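Side-chain contacts in uncharacterized protein (PDB 4WVA), which hydrolyses the osmolyte mannosylglycerate to mannose and glycerate, and very likely glucosylglycerate as well, as a glycoside hydrolase of family GH63: residues Ser162-Ser167 and Thr299-Leu304; Ala281-Ser286 and Ser317-Glu322; Gly327-Tyr332 and Asp338-Phe343; Trp360-Gly365 and Ala376-Asp381. All coordinates share one frame; numbering follows the deposited sequence. Where two conformers were deposited one is given.

Overall arrangement
The four contacts belong to one (alpha/alpha)6-barrel hydrolase domain. Contact 1 is the one at the active site: its segment 162-167 carries Asp-165, probably the proton donor, and binds a Tris molecule. Phe-303 of contact 1 leads outward. Its CE2 lies 3.6 Å from Phe-283 CZ of contact 2, and its CB lies 3.7 Å from Val-362 CG2 of contact 4. The centres of contacts 2 and 4 are about 14 Å and 16 Å from that of contact 1. Contact 3, at the surface, is joined to contact 4 by a salt bridge from Arg-331 to Asp-381. It approaches contact 2 where Asp-338 and Glu-322 come near each other beside Lys-298.

Contact 1: Ser162-Ser167 and Thr299-Leu304; sequences SGMDNS and TSAGFL
Ser-167 OG touches Thr-299 CG2 at 3.5 Å and is held by a water and, weakly, by the backbone N of Ala-169. The water stands 3.0 Å from Ser-167 OG and 2.8 Å from Thr-299 OG1, so one solvent molecule links the two hydroxyls across the segments. Ser-167 can reach it because its OG is turned opposite its own backbone N (chi1 179°). On the other side, Thr-299 OG1 also takes a weak bond from Ala-301 N, at the start of the 3-10 turn 300-303.

Beside this polar bridge runs the Met-164 side chain, straight beyond CG. Its SD rests 3.9 Å from Ala-301 CB, while its CE meets Leu-304 CD1 tip to tip at 4.1 Å. Both touching residues of 162-167 are the ends of a type I beta turn, closed by Ser-167 N bonding to Met-164 O at 3.0 Å. The middle of that turn holds Asp-165, probably the proton donor of this GH63 hydrolase, set well apart from 299-304. Asp-165 OD2 is bonded to Tyr-349 OH and weakly to Tris, which also bonds Gly-163 O. An ST turn leads into this beta turn at Met-164: Ser-162 OG accepts from Met-164 N at 2.9 Å with an N-H...O angle of 153°, and further bonds join that hydroxyl to Pro-159 O and Trp-170 NE1. Met-164 also packs on Trp-350, a probable substrate-binding residue.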
# COMPACT_ATOMS: atom_id res chain seq x y z
N SER A 162 9.24 -7.06 24.35
CA SER A 162 8.09 -6.25 23.95
C SER A 162 8.08 -4.88 24.62
O SER A 162 7.38 -3.99 24.17
CB SER A 162 6.78 -6.96 24.28
OG SER A 162 6.53 -6.97 25.69
N GLY A 163 8.84 -4.73 25.71
CA GLY A 163 8.71 -3.55 26.56
C GLY A 163 7.45 -3.53 27.40
O GLY A 163 7.28 -2.63 28.23
N MET A 164 6.59 -4.53 27.23
CA MET A 164 5.27 -4.60 27.84
C MET A 164 5.20 -5.90 28.64
O MET A 164 4.47 -6.85 28.34
CB MET A 164 4.18 -4.50 26.79
CG MET A 164 4.32 -3.26 25.94
SD MET A 164 2.97 -3.12 24.75
CE MET A 164 3.43 -1.65 23.84
N ASP A 165 6.01 -5.90 29.70
CA ASP A 165 6.50 -7.13 30.31
C ASP A 165 5.41 -8.16 30.62
O ASP A 165 5.54 -9.33 30.29
CB ASP A 165 7.24 -6.84 31.62
CG ASP A 165 8.30 -5.76 31.51
OD1 ASP A 165 8.56 -5.21 30.41
OD2 ASP A 165 8.91 -5.46 32.56
N ASN A 166 4.34 -7.72 31.28
CA ASN A 166 3.28 -8.62 31.71
C ASN A 166 1.97 -8.42 30.95
O ASN A 166 0.88 -8.66 31.48
CB ASN A 166 3.06 -8.53 33.23
CG ASN A 166 2.37 -7.24 33.64
OD1 ASN A 166 2.40 -6.23 32.92
ND2 ASN A 166 1.72 -7.27 34.81
N SER A 167 2.06 -7.97 29.70
CA SER A 167 0.87 -7.87 28.86
C SER A 167 0.09 -9.19 28.93
O SER A 167 0.72 -10.25 28.87
CB SER A 167 1.26 -7.65 27.41
OG SER A 167 0.09 -7.59 26.59
N THR A 299 -4.75 -5.62 23.12
CA THR A 299 -3.95 -4.74 23.97
C THR A 299 -3.68 -3.43 23.23
O THR A 299 -3.93 -3.30 22.02
CB THR A 299 -2.61 -5.38 24.36
OG1 THR A 299 -1.73 -5.37 23.24
CG2 THR A 299 -2.81 -6.81 24.88
N SER A 300 -3.15 -2.46 23.96
CA SER A 300 -2.83 -1.17 23.33
C SER A 300 -1.77 -1.32 22.22
O SER A 300 -1.69 -0.46 21.35
CB SER A 300 -2.37 -0.13 24.35
OG SER A 300 -1.22 -0.54 25.02
N ALA A 301 -0.97 -2.38 22.27
CA ALA A 301 0.03 -2.61 21.22
C ALA A 301 -0.61 -2.81 19.84
O ALA A 301 -0.01 -2.48 18.83
CB ALA A 301 0.89 -3.82 21.55
N GLY A 302 -1.83 -3.33 19.82
CA GLY A 302 -2.56 -3.54 18.59
C GLY A 302 -2.98 -2.28 17.85
O GLY A 302 -3.42 -2.38 16.72
N PHE A 303 -2.86 -1.11 18.49
CA PHE A 303 -3.05 0.18 17.81
C PHE A 303 -1.77 0.65 17.12
O PHE A 303 -1.82 1.52 16.25
CB PHE A 303 -3.51 1.26 18.79
CG PHE A 303 -4.91 1.09 19.29
CD1 PHE A 303 -5.98 1.64 18.58
CD2 PHE A 303 -5.15 0.41 20.46
CE1 PHE A 303 -7.27 1.50 19.04
CE2 PHE A 303 -6.46 0.26 20.93
CZ PHE A 303 -7.51 0.79 20.21
N LEU A 304 -0.63 0.04 17.44
CA LEU A 304 0.64 0.60 16.99
C LEU A 304 0.88 0.48 15.47
O LEU A 304 1.66 1.25 14.95
CB LEU A 304 1.81 0.06 17.81
CG LEU A 304 1.85 0.56 19.26
CD1 LEU A 304 2.91 -0.21 20.01
CD2 LEU A 304 2.12 2.06 19.32
O HOH W 1 0.58 -6.90 23.75

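Contact 2: Ala281-Ser286 and Ser317-Glu322; sequences AGFYFS and SLLAQE
Leu-319 divides its two methyls between neighbouring aromatic rings. Its CD2 lies 3.7 Å from Phe-283 CD1, approaching that ring obliquely, while its CD1 meets Tyr-284 CE2 at 3.8 Å, in the plane of the ring and at its edge. The leucine crosses both side chains at about a right angle. Glu-322, one helical turn on, adds an aliphatic contact: its CG is 3.8 Å from Phe-283 CE1. Its chain bends at chi2 (69°). The carboxylate plane is turned 64° from that of the ring.

Further out, Phe-303 packs edge-to-face with Phe-283, and Trp-277 does the same with Tyr-284, whose OH is hydrogen-bonded to Glu-274. A G1 beta bulge, in which Gly-282 (at positive phi) and Phe-283 stand opposite the single residue Asp-278, sets the start of strand 283-288. The contact thus lays this strand of an antiparallel sheet against helix 313-327.

Between the segments themselves there is no hydrogen bond, and the interface is apolar. The buried carboxylate of Glu-322 is satisfied from outside, by salt bridges to Lys-298 and Arg-325 and by a bond from Trp-326 NE1, which would probably favour its charged form, despite the nearby carboxylate of Asp-338.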
# COMPACT_ATOMS: atom_id res chain seq x y z
N ALA A 281 -12.31 -10.08 14.80
CA ALA A 281 -12.15 -9.25 16.00
C ALA A 281 -12.07 -7.76 15.71
O ALA A 281 -12.36 -6.93 16.57
CB ALA A 281 -10.92 -9.71 16.78
N GLY A 282 -11.70 -7.41 14.48
CA GLY A 282 -11.47 -6.04 14.11
C GLY A 282 -10.32 -5.42 14.89
O GLY A 282 -10.43 -4.32 15.43
N PHE A 283 -9.21 -6.13 14.93
CA PHE A 283 -8.06 -5.68 15.71
C PHE A 283 -6.80 -6.42 15.27
O PHE A 283 -6.89 -7.44 14.62
CB PHE A 283 -8.33 -5.97 17.19
CG PHE A 283 -7.65 -5.01 18.11
CD1 PHE A 283 -8.12 -3.71 18.22
CD2 PHE A 283 -6.55 -5.39 18.86
CE1 PHE A 283 -7.50 -2.79 19.06
CE2 PHE A 283 -5.94 -4.48 19.71
CZ PHE A 283 -6.42 -3.19 19.82
N TYR A 284 -5.63 -5.86 15.60
CA TYR A 284 -4.36 -6.52 15.34
C TYR A 284 -3.95 -7.36 16.55
O TYR A 284 -3.95 -6.86 17.69
CB TYR A 284 -3.25 -5.52 15.08
CG TYR A 284 -3.33 -4.74 13.78
CD1 TYR A 284 -2.76 -5.24 12.62
CD2 TYR A 284 -3.92 -3.49 13.72
CE1 TYR A 284 -2.77 -4.52 11.44
CE2 TYR A 284 -3.96 -2.76 12.55
CZ TYR A 284 -3.39 -3.28 11.40
OH TYR A 284 -3.43 -2.54 10.23
N PHE A 285 -3.57 -8.61 16.30
CA PHE A 285 -3.12 -9.51 17.35
C PHE A 285 -1.65 -9.87 17.18
O PHE A 285 -1.17 -10.02 16.07
CB PHE A 285 -3.90 -10.83 17.31
CG PHE A 285 -5.35 -10.72 17.74
CD1 PHE A 285 -5.74 -9.87 18.75
CD2 PHE A 285 -6.32 -11.52 17.13
CE1 PHE A 285 -7.08 -9.79 19.14
CE2 PHE A 285 -7.65 -11.44 17.52
CZ PHE A 285 -8.02 -10.56 18.51
N SER A 286 -0.97 -10.05 18.31
CA SER A 286 0.30 -10.75 18.30
C SER A 286 0.04 -12.24 18.04
O SER A 286 -1.09 -12.73 18.24
CB SER A 286 1.01 -10.55 19.64
OG SER A 286 1.32 -9.18 19.88
N SER A 317 -10.05 3.34 10.66
CA SER A 317 -11.35 3.75 11.19
C SER A 317 -11.92 2.71 12.15
O SER A 317 -12.55 3.07 13.15
CB SER A 317 -12.33 4.10 10.05
OG SER A 317 -13.10 2.99 9.62
N LEU A 318 -11.69 1.42 11.88
CA LEU A 318 -12.13 0.36 12.81
C LEU A 318 -11.35 0.44 14.14
O LEU A 318 -11.92 0.25 15.24
CB LEU A 318 -12.04 -1.03 12.16
CG LEU A 318 -12.98 -1.19 10.95
CD1 LEU A 318 -12.66 -2.47 10.21
CD2 LEU A 318 -14.42 -1.21 11.39
N LEU A 319 -10.05 0.74 14.07
CA LEU A 319 -9.29 1.02 15.29
C LEU A 319 -9.82 2.26 16.04
O LEU A 319 -9.89 2.24 17.28
CB LEU A 319 -7.80 1.15 15.00
CG LEU A 319 -7.05 -0.13 14.64
CD1 LEU A 319 -5.58 0.17 14.32
CD2 LEU A 319 -7.13 -1.14 15.78
N ALA A 320 -10.18 3.31 15.30
CA ALA A 320 -10.73 4.52 15.93
C ALA A 320 -12.01 4.19 16.71
O ALA A 320 -12.20 4.65 17.83
CB ALA A 320 -11.00 5.59 14.90
N GLN A 321 -12.85 3.34 16.12
CA GLN A 321 -14.06 2.87 16.79
C GLN A 321 -13.73 2.09 18.05
O GLN A 321 -14.36 2.27 19.09
CB GLN A 321 -14.91 2.02 15.83
CG GLN A 321 -15.48 2.86 14.72
CD GLN A 321 -16.42 2.09 13.80
OE1 GLN A 321 -16.17 0.95 13.45
NE2 GLN A 321 -17.50 2.74 13.41
N GLU A 322 -12.70 1.24 17.97
CA GLU A 322 -12.31 0.46 19.13
C GLU A 322 -11.79 1.36 20.25
O GLU A 322 -12.13 1.14 21.41
CB GLU A 322 -11.27 -0.60 18.76
CG GLU A 322 -10.99 -1.59 19.89
CD GLU A 322 -12.15 -2.53 20.19
OE1 GLU A 322 -13.11 -2.65 19.38
OE2 GLU A 322 -12.08 -3.20 21.24

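Contact 3: Gly327-Tyr332 and Asp338-Phe343; sequences GEKARY and DPTSPF
Lys-329 and Pro-339 bring the two backbones to 6.4 Å between their CA atoms, where a loop that follows helix 313-327 doubles back on itself. Neither segment is regular helix or strand. Residues 338-341 form a type I beta turn, closed by Ser-341 N bonding to Asp-338 O at 2.9 Å, with Pro-339 and Thr-340 at its two middle positions.

Between the segments, Lys-329 CB sits 3.8 Å from Pro-339 CG, off the CB-CG edge of the pyrrolidine ring. Its CG lies 4.0 Å from Thr-340 CG2, the two side chains crossing at about a right angle. A bend at chi2 (-51°) then carries the rest of the lysine away from the turn, so only the root of the chain takes part. Pro-339 also packs on Trp-326 of helix 313-327.

The threonine methyl is fixed by what its hydroxyl does. Thr-340 OG1 donates to Asp-338 OD1 at 2.8 Å, and Thr-340 N donates to the same oxygen at 3.0 Å with an angle of 164°. Both donors come from the same face of the carboxylate, well above its plane, and together they fix the rotation of the aspartate. Its other oxygen has a long, weak ion pair with Lys-298.

Away from this contact, Tyr-332 CE2 lies over the centre of one guanidinium face of Arg-331, whose NH1 forms a salt bridge to Asp-381.

This is an Asx turn built into a type I beta turn with proline second, followed by an ST turn in which Ser-341 OG accepts from Phe-343 N at 3.1 Å: successive Asx and ST turns in a surface loop between helices 313-327 and 356-368.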
# COMPACT_ATOMS: atom_id res chain seq x y z
N GLY A 327 -12.91 3.99 25.57
CA GLY A 327 -13.29 5.23 26.22
C GLY A 327 -14.70 5.27 26.79
O GLY A 327 -15.00 6.14 27.60
N GLU A 328 -15.56 4.34 26.41
CA GLU A 328 -16.89 4.19 27.03
C GLU A 328 -16.78 3.62 28.44
O GLU A 328 -17.71 3.75 29.24
CB GLU A 328 -17.80 3.27 26.21
CG GLU A 328 -18.13 3.77 24.80
CD GLU A 328 -19.05 2.83 24.04
OE1 GLU A 328 -19.24 1.67 24.49
OE2 GLU A 328 -19.60 3.21 22.99
N LYS A 329 -15.67 2.94 28.73
CA LYS A 329 -15.48 2.23 30.00
C LYS A 329 -14.40 2.79 30.91
O LYS A 329 -14.45 2.58 32.13
CB LYS A 329 -15.19 0.75 29.72
CG LYS A 329 -16.39 -0.01 29.18
CD LYS A 329 -17.61 0.19 30.06
CE LYS A 329 -18.66 -0.88 29.85
NZ LYS A 329 -19.74 -0.74 30.87
N ALA A 330 -13.43 3.51 30.33
CA ALA A 330 -12.36 4.14 31.11
C ALA A 330 -12.40 5.64 30.92
O ALA A 330 -12.52 6.12 29.79
CB ALA A 330 -11.01 3.59 30.66
N ARG A 331 -12.24 6.40 32.00
CA ARG A 331 -12.17 7.85 31.90
C ARG A 331 -10.99 8.32 31.06
O ARG A 331 -11.11 9.25 30.27
CB ARG A 331 -12.10 8.51 33.29
CG ARG A 331 -11.68 9.99 33.31
CD ARG A 331 -12.52 10.96 32.47
NE ARG A 331 -11.91 12.30 32.40
CZ ARG A 331 -11.05 12.73 31.46
NH1 ARG A 331 -10.66 11.95 30.44
NH2 ARG A 331 -10.58 13.98 31.54
N TYR A 332 -9.85 7.67 31.24
CA TYR A 332 -8.60 8.09 30.60
C TYR A 332 -8.19 7.08 29.55
O TYR A 332 -8.08 5.90 29.85
CB TYR A 332 -7.48 8.22 31.64
CG TYR A 332 -7.74 9.32 32.63
CD1 TYR A 332 -8.16 9.02 33.92
CD2 TYR A 332 -7.60 10.65 32.28
CE1 TYR A 332 -8.42 10.02 34.83
CE2 TYR A 332 -7.87 11.67 33.19
CZ TYR A 332 -8.28 11.34 34.47
OH TYR A 332 -8.54 12.33 35.41
N ASP A 338 -7.94 -3.81 26.76
CA ASP A 338 -9.36 -3.56 26.64
C ASP A 338 -9.98 -3.61 28.05
O ASP A 338 -9.86 -4.63 28.74
CB ASP A 338 -9.95 -4.62 25.71
CG ASP A 338 -11.45 -4.49 25.48
OD1 ASP A 338 -12.15 -3.73 26.18
OD2 ASP A 338 -11.94 -5.19 24.56
N PRO A 339 -10.64 -2.52 28.47
CA PRO A 339 -11.17 -2.48 29.83
C PRO A 339 -12.29 -3.50 30.09
O PRO A 339 -12.64 -3.74 31.26
CB PRO A 339 -11.69 -1.05 30.00
CG PRO A 339 -11.73 -0.45 28.65
CD PRO A 339 -10.78 -1.23 27.78
N THR A 340 -12.83 -4.10 29.03
CA THR A 340 -13.81 -5.20 29.19
C THR A 340 -13.17 -6.58 29.17
O THR A 340 -13.88 -7.58 29.30
CB THR A 340 -14.92 -5.16 28.11
OG1 THR A 340 -14.36 -5.40 26.81
CG2 THR A 340 -15.63 -3.84 28.11
N SER A 341 -11.85 -6.66 28.99
CA SER A 341 -11.16 -7.94 28.99
C SER A 341 -11.27 -8.55 30.39
O SER A 341 -11.15 -7.84 31.38
CB SER A 341 -9.68 -7.80 28.62
OG SER A 341 -8.97 -9.00 28.83
N PRO A 342 -11.46 -9.88 30.46
CA PRO A 342 -11.39 -10.53 31.78
C PRO A 342 -10.01 -10.41 32.46
O PRO A 342 -9.92 -10.66 33.66
CB PRO A 342 -11.71 -12.00 31.46
CG PRO A 342 -11.40 -12.16 30.01
CD PRO A 342 -11.71 -10.84 29.38
N PHE A 343 -8.98 -10.02 31.71
CA PHE A 343 -7.62 -9.85 32.23
C PHE A 343 -7.29 -8.43 32.68
O PHE A 343 -6.20 -8.19 33.18
CB PHE A 343 -6.58 -10.26 31.16
CG PHE A 343 -6.82 -11.62 30.59
CD1 PHE A 343 -6.72 -12.74 31.41
CD2 PHE A 343 -7.15 -11.80 29.25
CE1 PHE A 343 -6.96 -14.01 30.90
CE2 PHE A 343 -7.39 -13.06 28.74
CZ PHE A 343 -7.29 -14.17 29.57

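Contact 4: Trp360-Gly365 and Ala376-Asp381; sequences WMVAEG and ARLKAD
No flat group enters the seam where Val-362 and Ala-363 meet Leu-378; the flat groups flank it. On one face of the Trp-360 indole lies Glu-364 CG, 3.7 Å above the plane and offset toward the rim, and Trp-418 packs with the same indole edge-to-face. On the second helix, the guanidinium of Arg-377 has Asp-381 OD1 in plane at its edge, whereas the salt bridge itself runs from NE to Asp-381 OD2 at 2.7 Å. That bond is bent (135°), with OD2 met on its syn side but tilted out of the carboxylate plane. Asp-381 OD2 also accepts from Leu-333 N.

In the seam the helices come within 5.9 Å between the CA atoms of Ala-363 and Leu-378, and the CB atoms of these two residues are 3.9 Å apart. Leu-378 CD1 reaches alongside the alanine to its backbone, 3.7 Å from Ala-363 N. It also meets Val-362 CG1 at 4.0 Å. The valine branch is brought there by chi1 of 176°, which sets CG1 opposite its own N.

Helices 356-368 and 372-389 are consecutive and roughly antiparallel, as expected in an (alpha/alpha)6 barrel. With a small alanine facing Leu-378 at the closest approach, the helices are held here by van der Waals contact alone. The Arg-377/Asp-381 pair lies off this seam and also binds Arg-331 of the loop, through an Asp-381 OD1 to Arg-331 NH1 salt bridge and an Arg-377 NH2 to Arg-331 O bond.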
# COMPACT_ATOMS: atom_id res chain seq x y z
N TRP A 360 1.27 8.57 23.23
CA TRP A 360 1.97 9.40 22.25
C TRP A 360 2.08 8.71 20.87
O TRP A 360 1.70 9.32 19.85
CB TRP A 360 3.33 9.84 22.79
CG TRP A 360 4.08 10.64 21.78
CD1 TRP A 360 3.84 11.94 21.42
CD2 TRP A 360 5.15 10.18 20.97
NE1 TRP A 360 4.71 12.32 20.42
CE2 TRP A 360 5.53 11.26 20.13
CE3 TRP A 360 5.85 8.97 20.87
CZ2 TRP A 360 6.56 11.15 19.20
CZ3 TRP A 360 6.88 8.87 19.95
CH2 TRP A 360 7.22 9.95 19.12
N MET A 361 2.54 7.46 20.83
CA MET A 361 2.69 6.79 19.53
C MET A 361 1.34 6.60 18.85
O MET A 361 1.22 6.76 17.63
CB MET A 361 3.38 5.44 19.65
CG MET A 361 4.85 5.53 19.99
SD MET A 361 5.69 3.94 20.10
CE MET A 361 5.10 3.33 21.66
N VAL A 362 0.33 6.25 19.62
CA VAL A 362 -1.01 6.01 19.06
C VAL A 362 -1.67 7.33 18.61
O VAL A 362 -2.32 7.35 17.58
CB VAL A 362 -1.88 5.20 20.03
CG1 VAL A 362 -3.29 5.03 19.50
CG2 VAL A 362 -1.24 3.85 20.26
N ALA A 363 -1.49 8.41 19.38
CA ALA A 363 -1.96 9.73 18.93
C ALA A 363 -1.28 10.15 17.63
O ALA A 363 -1.95 10.65 16.72
CB ALA A 363 -1.70 10.78 20.00
N GLU A 364 0.03 9.97 17.55
CA GLU A 364 0.79 10.22 16.32
C GLU A 364 0.14 9.46 15.15
O GLU A 364 -0.08 10.03 14.09
CB GLU A 364 2.25 9.81 16.49
CG GLU A 364 3.09 10.85 17.22
CD GLU A 364 3.55 11.97 16.32
OE1 GLU A 364 3.82 11.70 15.13
OE2 GLU A 364 3.72 13.11 16.80
N GLY A 365 -0.12 8.17 15.35
CA GLY A 365 -0.70 7.33 14.30
C GLY A 365 -2.08 7.81 13.90
O GLY A 365 -2.38 7.95 12.72
N ALA A 376 -6.18 14.27 19.71
CA ALA A 376 -6.26 15.34 20.71
C ALA A 376 -6.71 14.82 22.08
O ALA A 376 -6.25 15.29 23.11
CB ALA A 376 -7.21 16.42 20.22
N ARG A 377 -7.62 13.86 22.07
CA ARG A 377 -8.08 13.23 23.30
C ARG A 377 -6.96 12.46 24.01
O ARG A 377 -6.83 12.53 25.22
CB ARG A 377 -9.27 12.32 22.97
CG ARG A 377 -9.75 11.42 24.08
CD ARG A 377 -10.26 12.15 25.29
NE ARG A 377 -10.49 11.24 26.41
CZ ARG A 377 -11.44 10.30 26.45
NH1 ARG A 377 -12.29 10.12 25.42
NH2 ARG A 377 -11.54 9.54 27.53
N LEU A 378 -6.16 11.71 23.24
CA LEU A 378 -5.03 10.97 23.79
C LEU A 378 -3.98 11.90 24.39
O LEU A 378 -3.42 11.63 25.46
CB LEU A 378 -4.38 10.09 22.69
CG LEU A 378 -5.26 8.92 22.26
CD1 LEU A 378 -4.88 8.40 20.90
CD2 LEU A 378 -5.18 7.83 23.31
N LYS A 379 -3.70 12.99 23.69
CA LYS A 379 -2.84 14.04 24.26
C LYS A 379 -3.42 14.66 25.52
O LYS A 379 -2.75 14.77 26.55
CB LYS A 379 -2.59 15.13 23.23
CG LYS A 379 -1.64 16.21 23.72
CD LYS A 379 -1.42 17.27 22.66
CE LYS A 379 -0.56 18.39 23.24
NZ LYS A 379 -0.36 19.48 22.26
N ALA A 380 -4.66 15.11 25.44
CA ALA A 380 -5.28 15.76 26.59
C ALA A 380 -5.29 14.84 27.82
O ALA A 380 -4.98 15.27 28.93
CB ALA A 380 -6.69 16.19 26.23
N ASP A 381 -5.66 13.57 27.63
CA ASP A 381 -5.65 12.64 28.76
C ASP A 381 -4.24 12.45 29.33
O ASP A 381 -4.04 12.47 30.55
CB ASP A 381 -6.26 11.30 28.36
CG ASP A 381 -7.78 11.36 28.28
OD1 ASP A 381 -8.37 12.44 28.59
OD2 ASP A 381 -8.40 10.35 27.88